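PDB 3M1T: putative phosphohydrolase from Shewanella amazonensis, which is of unknown function but carries an HDOD domain related to HD-type phosphodiesterases, and probably acts in signal transduction or as a phosphohydrolase. Local coordinates for residues D105-T110 and H138-L143; E112-C117 and C134-S139. All coordinates share one frame; numbering follows the deposited sequence. Where two conformers were deposited one is given.

Contact 1: residues D105-T110 and H138-L143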
ATOM      1  N   ASP A 105      10.283   2.510   9.156  0.50 16.99           N
ATOM      2  CA  ASP A 105       9.130   3.299   9.600  0.50 16.99           C
ATOM      3  C   ASP A 105       8.125   3.485   8.441  0.50 16.38           C
ATOM      4  O   ASP A 105       6.912   3.368   8.643  0.50 15.86           O
ATOM      5  CB  ASP A 105       9.546   4.686  10.134  0.50 17.55           C
ATOM      6  CG  ASP A 105      10.279   4.633  11.489  0.50 19.06           C
ATOM      7  OD1 ASP A 105      10.386   3.567  12.124  0.50 19.89           O
ATOM      8  OD2 ASP A 105      10.753   5.699  11.915  0.50 20.41           O
ATOM      9  N   PHE A 106       8.643   3.804   7.258  1.00 15.80           N
ATOM     10  CA  PHE A 106       7.803   3.998   6.051  1.00 15.28           C
ATOM     11  C   PHE A 106       7.011   2.747   5.808  1.00 14.36           C
ATOM     12  O   PHE A 106       5.782   2.777   5.674  1.00 13.91           O
ATOM     13  CB  PHE A 106       8.632   4.312   4.805  1.00 15.73           C
ATOM     14  CG  PHE A 106       7.800   4.385   3.543  1.00 15.70           C
ATOM     15  CD1 PHE A 106       7.129   5.549   3.182  1.00 16.90           C
ATOM     16  CD2 PHE A 106       7.644   3.258   2.767  1.00 13.63           C
ATOM     17  CE1 PHE A 106       6.347   5.582   2.024  1.00 16.57           C
ATOM     18  CE2 PHE A 106       6.831   3.268   1.643  1.00 16.55           C
ATOM     19  CZ  PHE A 106       6.194   4.434   1.270  1.00 13.56           C
ATOM     20  N   TRP A 107       7.721   1.625   5.697  1.00 13.83           N
ATOM     21  CA  TRP A 107       7.019   0.370   5.412  1.00 13.55           C
ATOM     22  C   TRP A 107       6.163  -0.092   6.573  1.00 12.97           C
ATOM     23  O   TRP A 107       5.110  -0.660   6.367  1.00 12.73           O
ATOM     24  CB  TRP A 107       8.012  -0.719   4.969  1.00 13.80           C
ATOM     25  CG  TRP A 107       8.531  -0.448   3.603  1.00 13.48           C
ATOM     26  CD1 TRP A 107       9.820  -0.171   3.281  1.00 15.02           C
ATOM     27  CD2 TRP A 107       7.796  -0.421   2.361  1.00 12.08           C
ATOM     28  NE1 TRP A 107       9.956   0.034   1.927  1.00 15.36           N
ATOM     29  CE2 TRP A 107       8.717  -0.078   1.342  1.00 14.29           C
ATOM     30  CE3 TRP A 107       6.459  -0.603   2.016  1.00 12.63           C
ATOM     31  CZ2 TRP A 107       8.354   0.034   0.035  1.00 15.49           C
ATOM     32  CZ3 TRP A 107       6.096  -0.465   0.724  1.00 12.78           C
ATOM     33  CH2 TRP A 107       7.020  -0.147  -0.268  1.00 13.66           C
ATOM     34  N   GLY A 108       6.594   0.162   7.797  1.00 13.34           N
ATOM     35  CA  GLY A 108       5.743  -0.150   8.940  1.00 12.50           C
ATOM     36  C   GLY A 108       4.379   0.527   8.825  1.00 12.47           C
ATOM     37  O   GLY A 108       3.332  -0.096   9.078  1.00 11.11           O
ATOM     38  N   ASN A 109       4.398   1.811   8.521  1.00 11.57           N
ATOM     39  CA  ASN A 109       3.130   2.535   8.388  1.00 13.42           C
ATOM     40  C   ASN A 109       2.288   1.980   7.250  1.00 12.45           C
ATOM     41  O   ASN A 109       1.066   1.772   7.351  1.00 12.28           O
ATOM     42  CB  ASN A 109       3.358   4.009   8.171  1.00 13.81           C
ATOM     43  CG  ASN A 109       2.078   4.713   7.807  1.00 19.42           C
ATOM     44  OD1 ASN A 109       1.220   4.964   8.705  1.00 22.04           O
ATOM     45  ND2 ASN A 109       1.862   4.962   6.496  1.00 17.50           N
ATOM     46  N   THR A 110       2.964   1.690   6.127  1.00 12.11           N
ATOM     47  CA  THR A 110       2.293   1.116   4.993  1.00 11.54           C
ATOM     48  C   THR A 110       1.641  -0.222   5.303  1.00 11.15           C
ATOM     49  O   THR A 110       0.516  -0.475   4.896  1.00 12.01           O
ATOM     50  CB  THR A 110       3.211   1.107   3.740  1.00 12.14           C
ATOM     51  OG1 THR A 110       3.174   2.405   3.114  1.00 14.04           O
ATOM     52  CG2 THR A 110       2.770   0.058   2.756  1.00 12.34           C
ATOM     53  N   HIS A 138       0.119   2.061  -1.716  1.00 10.51           N
ATOM     54  CA  HIS A 138      -0.568   3.352  -1.721  1.00 11.02           C
ATOM     55  C   HIS A 138       0.297   4.583  -1.563  1.00 10.89           C
ATOM     56  O   HIS A 138      -0.087   5.680  -2.030  1.00 12.05           O
ATOM     57  CB  HIS A 138      -1.680   3.395  -0.636  1.00 10.67           C
ATOM     58  CG  HIS A 138      -1.203   3.796   0.703  1.00 12.17           C
ATOM     59  ND1 HIS A 138      -0.559   2.923   1.550  1.00 11.90           N
ATOM     60  CD2 HIS A 138      -1.320   4.974   1.395  1.00 13.24           C
ATOM     61  CE1 HIS A 138      -0.307   3.536   2.692  1.00 14.21           C
ATOM     62  NE2 HIS A 138      -0.727   4.787   2.602  1.00 14.55           N
ATOM     63  N   SER A 139       1.428   4.448  -0.879  1.00 10.92           N
ATOM     64  CA  SER A 139       2.225   5.618  -0.512  1.00 12.26           C
ATOM     65  C   SER A 139       3.520   5.728  -1.294  1.00 13.11           C
ATOM     66  O   SER A 139       4.371   6.582  -1.039  1.00 11.96           O
ATOM     67  CB  SER A 139       2.526   5.602   1.006  1.00 14.98           C
ATOM     68  OG  SER A 139       2.840   6.927   1.426  1.00 17.95           O
ATOM     69  N   ILE A 140       3.718   4.870  -2.287  1.00 10.92           N
ATOM     70  CA  ILE A 140       4.990   4.909  -3.000  1.00 10.68           C
ATOM     71  C   ILE A 140       5.192   6.223  -3.776  1.00  9.42           C
ATOM     72  O   ILE A 140       6.324   6.639  -3.986  1.00 10.32           O
ATOM     73  CB  ILE A 140       5.165   3.708  -3.890  1.00 11.66           C
ATOM     74  CG1 ILE A 140       5.119   2.456  -3.002  1.00 11.96           C
ATOM     75  CG2 ILE A 140       6.485   3.775  -4.679  1.00 12.42           C
ATOM     76  CD1 ILE A 140       5.076   1.106  -3.791  1.00 14.59           C
ATOM     77  N   GLY A 141       4.113   6.865  -4.201  1.00  9.56           N
ATOM     78  CA  GLY A 141       4.211   8.136  -4.911  1.00  8.96           C
ATOM     79  C   GLY A 141       4.907   9.203  -4.072  1.00  9.28           C
ATOM     80  O   GLY A 141       5.594  10.034  -4.651  1.00 10.08           O
ATOM     81  N   GLU A 142       4.725   9.177  -2.760  0.50 10.44           N
ATOM     82  CA  GLU A 142       5.449  10.085  -1.844  0.50 11.21           C
ATOM     83  C   GLU A 142       6.964   9.976  -2.117  0.50 11.01           C
ATOM     84  O   GLU A 142       7.693  10.965  -2.351  0.50 11.45           O
ATOM     85  CB  GLU A 142       5.120   9.668  -0.395  0.50 11.53           C
ATOM     86  CG  GLU A 142       5.436  10.683   0.688  0.50 15.62           C
ATOM     87  CD  GLU A 142       4.842  10.319   2.052  0.50 17.53           C
ATOM     88  OE1 GLU A 142       4.185   9.259   2.210  0.50 18.16           O
ATOM     89  OE2 GLU A 142       5.041  11.116   2.989  0.50 23.16           O
ATOM     90  N   LEU A 143       7.435   8.741  -2.111  1.00 10.48           N
ATOM     91  CA  LEU A 143       8.856   8.439  -2.357  1.00  9.35           C
ATOM     92  C   LEU A 143       9.322   8.862  -3.747  1.00  9.67           C
ATOM     93  O   LEU A 143      10.415   9.403  -3.922  1.00 11.34           O
ATOM     94  CB  LEU A 143       9.127   6.949  -2.099  1.00 11.29           C
ATOM     95  CG  LEU A 143       8.718   6.481  -0.704  1.00 13.76           C
ATOM     96  CD1 LEU A 143       8.997   5.013  -0.568  1.00 19.34           C
ATOM     97  CD2 LEU A 143       9.420   7.308   0.458  1.00 16.69           C
TER
HETATM   98  O   HOH W   1      -0.368   6.223   5.037  1.00 19.44           O
HETATM   99  O   HOH W   2       2.961   2.432   0.259  1.00 12.72           O
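The side chains of F106 and L143 meet head-on at their ends. With CG anti to the backbone N (chi1 175°), the F106 ring projects at L143, whose CD1 sits over one face, offset toward the rim, in a CH-pi contact 3.6 Å from the ring centroid. The ring's edge meets S139 and the first turn of helix 140-148: F106 CZ lies 3.6 Å from the carbonyl O of S139, and E142 OE1 also approaches near the ring plane. An alanine at F106 would probably loosen the packing of this helix start, since the face under L143 and the edge against S139 would both be lost. W107 offers its ring edge, CH2 lying 4.2 Å from I140 CD1, and its face to F106 CD2. Two waters bridge the segments: one accepts from N109 ND2 (2.9 Å) and also bonds H138 NE2; the other accepts from the backbone N of S139 (2.8 Å) and bonds T110 OG1. H138 ND1 is held by G135 O. This largely buried contact packs helix 103-124 of the all-helical HDOD domain against the start of helix 140-148; helix 79-94 touches W107 and I140, and helix 213-227 touches N109 and H138.

Contact 2: residues E112-C117 and C134-S139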
ATOM      1  N   GLU A 112       0.688  -1.215   8.265  1.00 12.42           N
ATOM      2  CA  GLU A 112      -0.433  -0.899   9.192  1.00 12.17           C
ATOM      3  C   GLU A 112      -1.671  -0.581   8.371  1.00 11.87           C
ATOM      4  O   GLU A 112      -2.747  -1.151   8.589  1.00 12.12           O
ATOM      5  CB  GLU A 112      -0.129   0.288  10.126  1.00 14.98           C
ATOM      6  CG  GLU A 112       0.797   0.011  11.306  1.00 16.84           C
ATOM      7  CD  GLU A 112       0.195  -0.897  12.379  1.00 17.45           C
ATOM      8  OE1 GLU A 112      -0.994  -0.705  12.834  1.00 16.98           O
ATOM      9  OE2 GLU A 112       0.957  -1.780  12.840  1.00 18.93           O
ATOM     10  N   VAL A 113      -1.493   0.290   7.373  1.00 10.88           N
ATOM     11  CA  VAL A 113      -2.582   0.636   6.473  1.00 10.36           C
ATOM     12  C   VAL A 113      -3.086  -0.604   5.726  1.00 11.51           C
ATOM     13  O   VAL A 113      -4.290  -0.836   5.623  1.00 11.72           O
ATOM     14  CB  VAL A 113      -2.187   1.773   5.504  1.00 10.88           C
ATOM     15  CG1 VAL A 113      -3.200   1.940   4.338  1.00  9.80           C
ATOM     16  CG2 VAL A 113      -1.973   3.112   6.267  1.00 10.59           C
ATOM     17  N   ALA A 114      -2.174  -1.401   5.181  1.00 11.59           N
ATOM     18  CA  ALA A 114      -2.550  -2.622   4.472  1.00 10.82           C
ATOM     19  C   ALA A 114      -3.337  -3.591   5.308  1.00 11.13           C
ATOM     20  O   ALA A 114      -4.341  -4.163   4.871  1.00 10.94           O
ATOM     21  CB  ALA A 114      -1.275  -3.300   3.870  1.00 10.92           C
ATOM     22  N   ILE A 115      -2.902  -3.783   6.559  1.00 12.44           N
ATOM     23  CA  ILE A 115      -3.617  -4.684   7.472  1.00 12.41           C
ATOM     24  C   ILE A 115      -5.038  -4.204   7.768  1.00 11.58           C
ATOM     25  O   ILE A 115      -6.025  -4.992   7.782  1.00 10.62           O
ATOM     26  CB  ILE A 115      -2.789  -4.879   8.793  1.00 13.57           C
ATOM     27  CG1 ILE A 115      -1.531  -5.705   8.520  1.00 15.23           C
ATOM     28  CG2 ILE A 115      -3.689  -5.457   9.921  1.00 16.16           C
ATOM     29  CD1 ILE A 115      -0.535  -5.625   9.707  1.00 18.80           C
ATOM     30  N   ILE A 116      -5.151  -2.904   7.991  1.00 11.02           N
ATOM     31  CA  ILE A 116      -6.446  -2.279   8.215  1.00 11.17           C
ATOM     32  C   ILE A 116      -7.342  -2.437   6.988  1.00 11.43           C
ATOM     33  O   ILE A 116      -8.482  -2.888   7.083  1.00 11.42           O
ATOM     34  CB  ILE A 116      -6.337  -0.790   8.635  1.00 11.00           C
ATOM     35  CG1 ILE A 116      -5.607  -0.629   9.975  1.00 11.78           C
ATOM     36  CG2 ILE A 116      -7.763  -0.134   8.711  1.00 10.68           C
ATOM     37  CD1 ILE A 116      -5.050   0.783  10.174  1.00 13.47           C
ATOM     38  N   CYS A 117      -6.802  -2.148   5.793  1.00 11.20           N
ATOM     39  CA  CYS A 117      -7.605  -2.307   4.585  1.00 10.87           C
ATOM     40  C   CYS A 117      -8.145  -3.751   4.405  1.00 10.77           C
ATOM     41  O   CYS A 117      -9.264  -3.979   3.986  1.00 10.62           O
ATOM     42  CB  CYS A 117      -6.753  -1.969   3.358  1.00 11.67           C
ATOM     43  SG  CYS A 117      -6.444  -0.227   3.107  1.00 14.77           S
ATOM     44  N   CYS A 134      -3.317  -3.042  -2.246  1.00 10.34           N
ATOM     45  CA  CYS A 134      -3.548  -1.639  -2.442  1.00 10.27           C
ATOM     46  C   CYS A 134      -2.843  -0.826  -1.336  1.00 10.84           C
ATOM     47  O   CYS A 134      -2.199   0.156  -1.636  1.00 10.69           O
ATOM     48  CB  CYS A 134      -5.051  -1.382  -2.480  1.00 11.09           C
ATOM     49  SG  CYS A 134      -5.488   0.221  -3.213  1.00 13.56           S
ATOM     50  N   GLY A 135      -2.965  -1.269  -0.081  1.00  9.98           N
ATOM     51  CA  GLY A 135      -2.225  -0.673   0.991  1.00 11.65           C
ATOM     52  C   GLY A 135      -0.712  -0.682   0.791  1.00 10.19           C
ATOM     53  O   GLY A 135      -0.057   0.363   0.983  1.00 11.60           O
ATOM     54  N   ILE A 136      -0.171  -1.807   0.335  1.00 11.28           N
ATOM     55  CA  ILE A 136       1.278  -1.904   0.073  1.00 11.46           C
ATOM     56  C   ILE A 136       1.722  -0.852  -0.903  1.00 11.13           C
ATOM     57  O   ILE A 136       2.764  -0.268  -0.729  1.00 11.40           O
ATOM     58  CB  ILE A 136       1.668  -3.289  -0.449  1.00 11.71           C
ATOM     59  CG1 ILE A 136       1.449  -4.304   0.646  1.00 11.89           C
ATOM     60  CG2 ILE A 136       3.120  -3.297  -1.036  1.00 13.83           C
ATOM     61  CD1 ILE A 136       2.198  -4.009   1.991  1.00 17.41           C
ATOM     62  N   LEU A 137       0.895  -0.576  -1.903  1.00 10.37           N
ATOM     63  CA  LEU A 137       1.264   0.322  -3.014  1.00 10.22           C
ATOM     64  C   LEU A 137       0.932   1.793  -2.746  1.00 10.79           C
ATOM     65  O   LEU A 137       1.379   2.672  -3.482  1.00 10.98           O
ATOM     66  CB  LEU A 137       0.521  -0.092  -4.279  1.00 10.34           C
ATOM     67  CG  LEU A 137       0.878  -1.447  -4.835  1.00 10.38           C
ATOM     68  CD1 LEU A 137      -0.099  -1.879  -5.989  1.00 10.41           C
ATOM     69  CD2 LEU A 137       2.360  -1.483  -5.277  1.00 12.79           C
ATOM     70  N   HIS A 138       0.119   2.061  -1.716  1.00 10.51           N
ATOM     71  CA  HIS A 138      -0.568   3.352  -1.721  1.00 11.02           C
ATOM     72  C   HIS A 138       0.297   4.583  -1.563  1.00 10.89           C
ATOM     73  O   HIS A 138      -0.087   5.680  -2.030  1.00 12.05           O
ATOM     74  CB  HIS A 138      -1.680   3.395  -0.636  1.00 10.67           C
ATOM     75  CG  HIS A 138      -1.203   3.796   0.703  1.00 12.17           C
ATOM     76  ND1 HIS A 138      -0.559   2.923   1.550  1.00 11.90           N
ATOM     77  CD2 HIS A 138      -1.320   4.974   1.395  1.00 13.24           C
ATOM     78  CE1 HIS A 138      -0.307   3.536   2.692  1.00 14.21           C
ATOM     79  NE2 HIS A 138      -0.727   4.787   2.602  1.00 14.55           N
ATOM     80  N   SER A 139       1.428   4.448  -0.879  1.00 10.92           N
ATOM     81  CA  SER A 139       2.225   5.618  -0.512  1.00 12.26           C
ATOM     82  C   SER A 139       3.520   5.728  -1.294  1.00 13.11           C
ATOM     83  O   SER A 139       4.371   6.582  -1.039  1.00 11.96           O
ATOM     84  CB  SER A 139       2.526   5.602   1.006  1.00 14.98           C
ATOM     85  OG  SER A 139       2.840   6.927   1.426  1.00 17.95           O
TER
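The imidazole of H138 is sandwiched between two aliphatic groups. On one face S139 CB stands 3.7 Å above the ring plane, over its centre; on the opposite face V113 CG1 makes a CH-pi contact, offset toward the rim and 4.0 Å from the ring centroid. V113 crosses the histidine obliquely, and its CG1, anti to the backbone N, comes closest at H138 CE1 (3.7 Å). At the ring edge lies G135 O, which accepts from H138 ND1 over 2.7 Å in a nearly straight bond (175° at the hydrogen). The donor approaches in the carbonyl plane on a lone pair, and the oxygen is only 2° out of the ring plane. The crowded first torsion of H138, with CG between the backbone N and the carbonyl carbon (chi1 86°), turns the ring back toward the carbonyl of G135, three residues earlier. G135 O also accepts from H138 N, so one residue grips the same buried oxygen twice; bond and sandwich together fix the rotation of the ring, with ND1 carrying the proton. Beside this histidine the two backbones come close: A114 CA and G135 CA are 4.0 Å apart, and any CB on G135 would clash with A114 CA, so the absence of a side chain at G135 is what permits the helices to come this close. A114 CB also packs 4.0 Å from I136 CD1, whose chain bends back although its CB points away. This buried, close helix-helix contact through glycine and alanine joins helix 103-124 to the C-terminal part of helix 128-137, its successor in the HDOD domain. Helix 213-227 touches I116, C117 and H138, while helix 256-263 packs on I115 and I116.

In the fold
From the N terminus, the chain reaches helix 103-124, which supplies the first segment of both contacts: 105-110 near its start, then 112-117 about two turns on. It then turns into helix 128-137 and folds back beside 112-117, closing the shorter loop, contact 2, with 16 residues between the segments. Past S139, helix 140-148 begins against 105-110 and closes the longer loop, contact 1, which spans the shorter one and shares its last residues, H138 and S139. The two contacts adjoin where T110 CG2 packs on G135 O. Together they tie two successive helices to one central helix, deep in the HDOD domain.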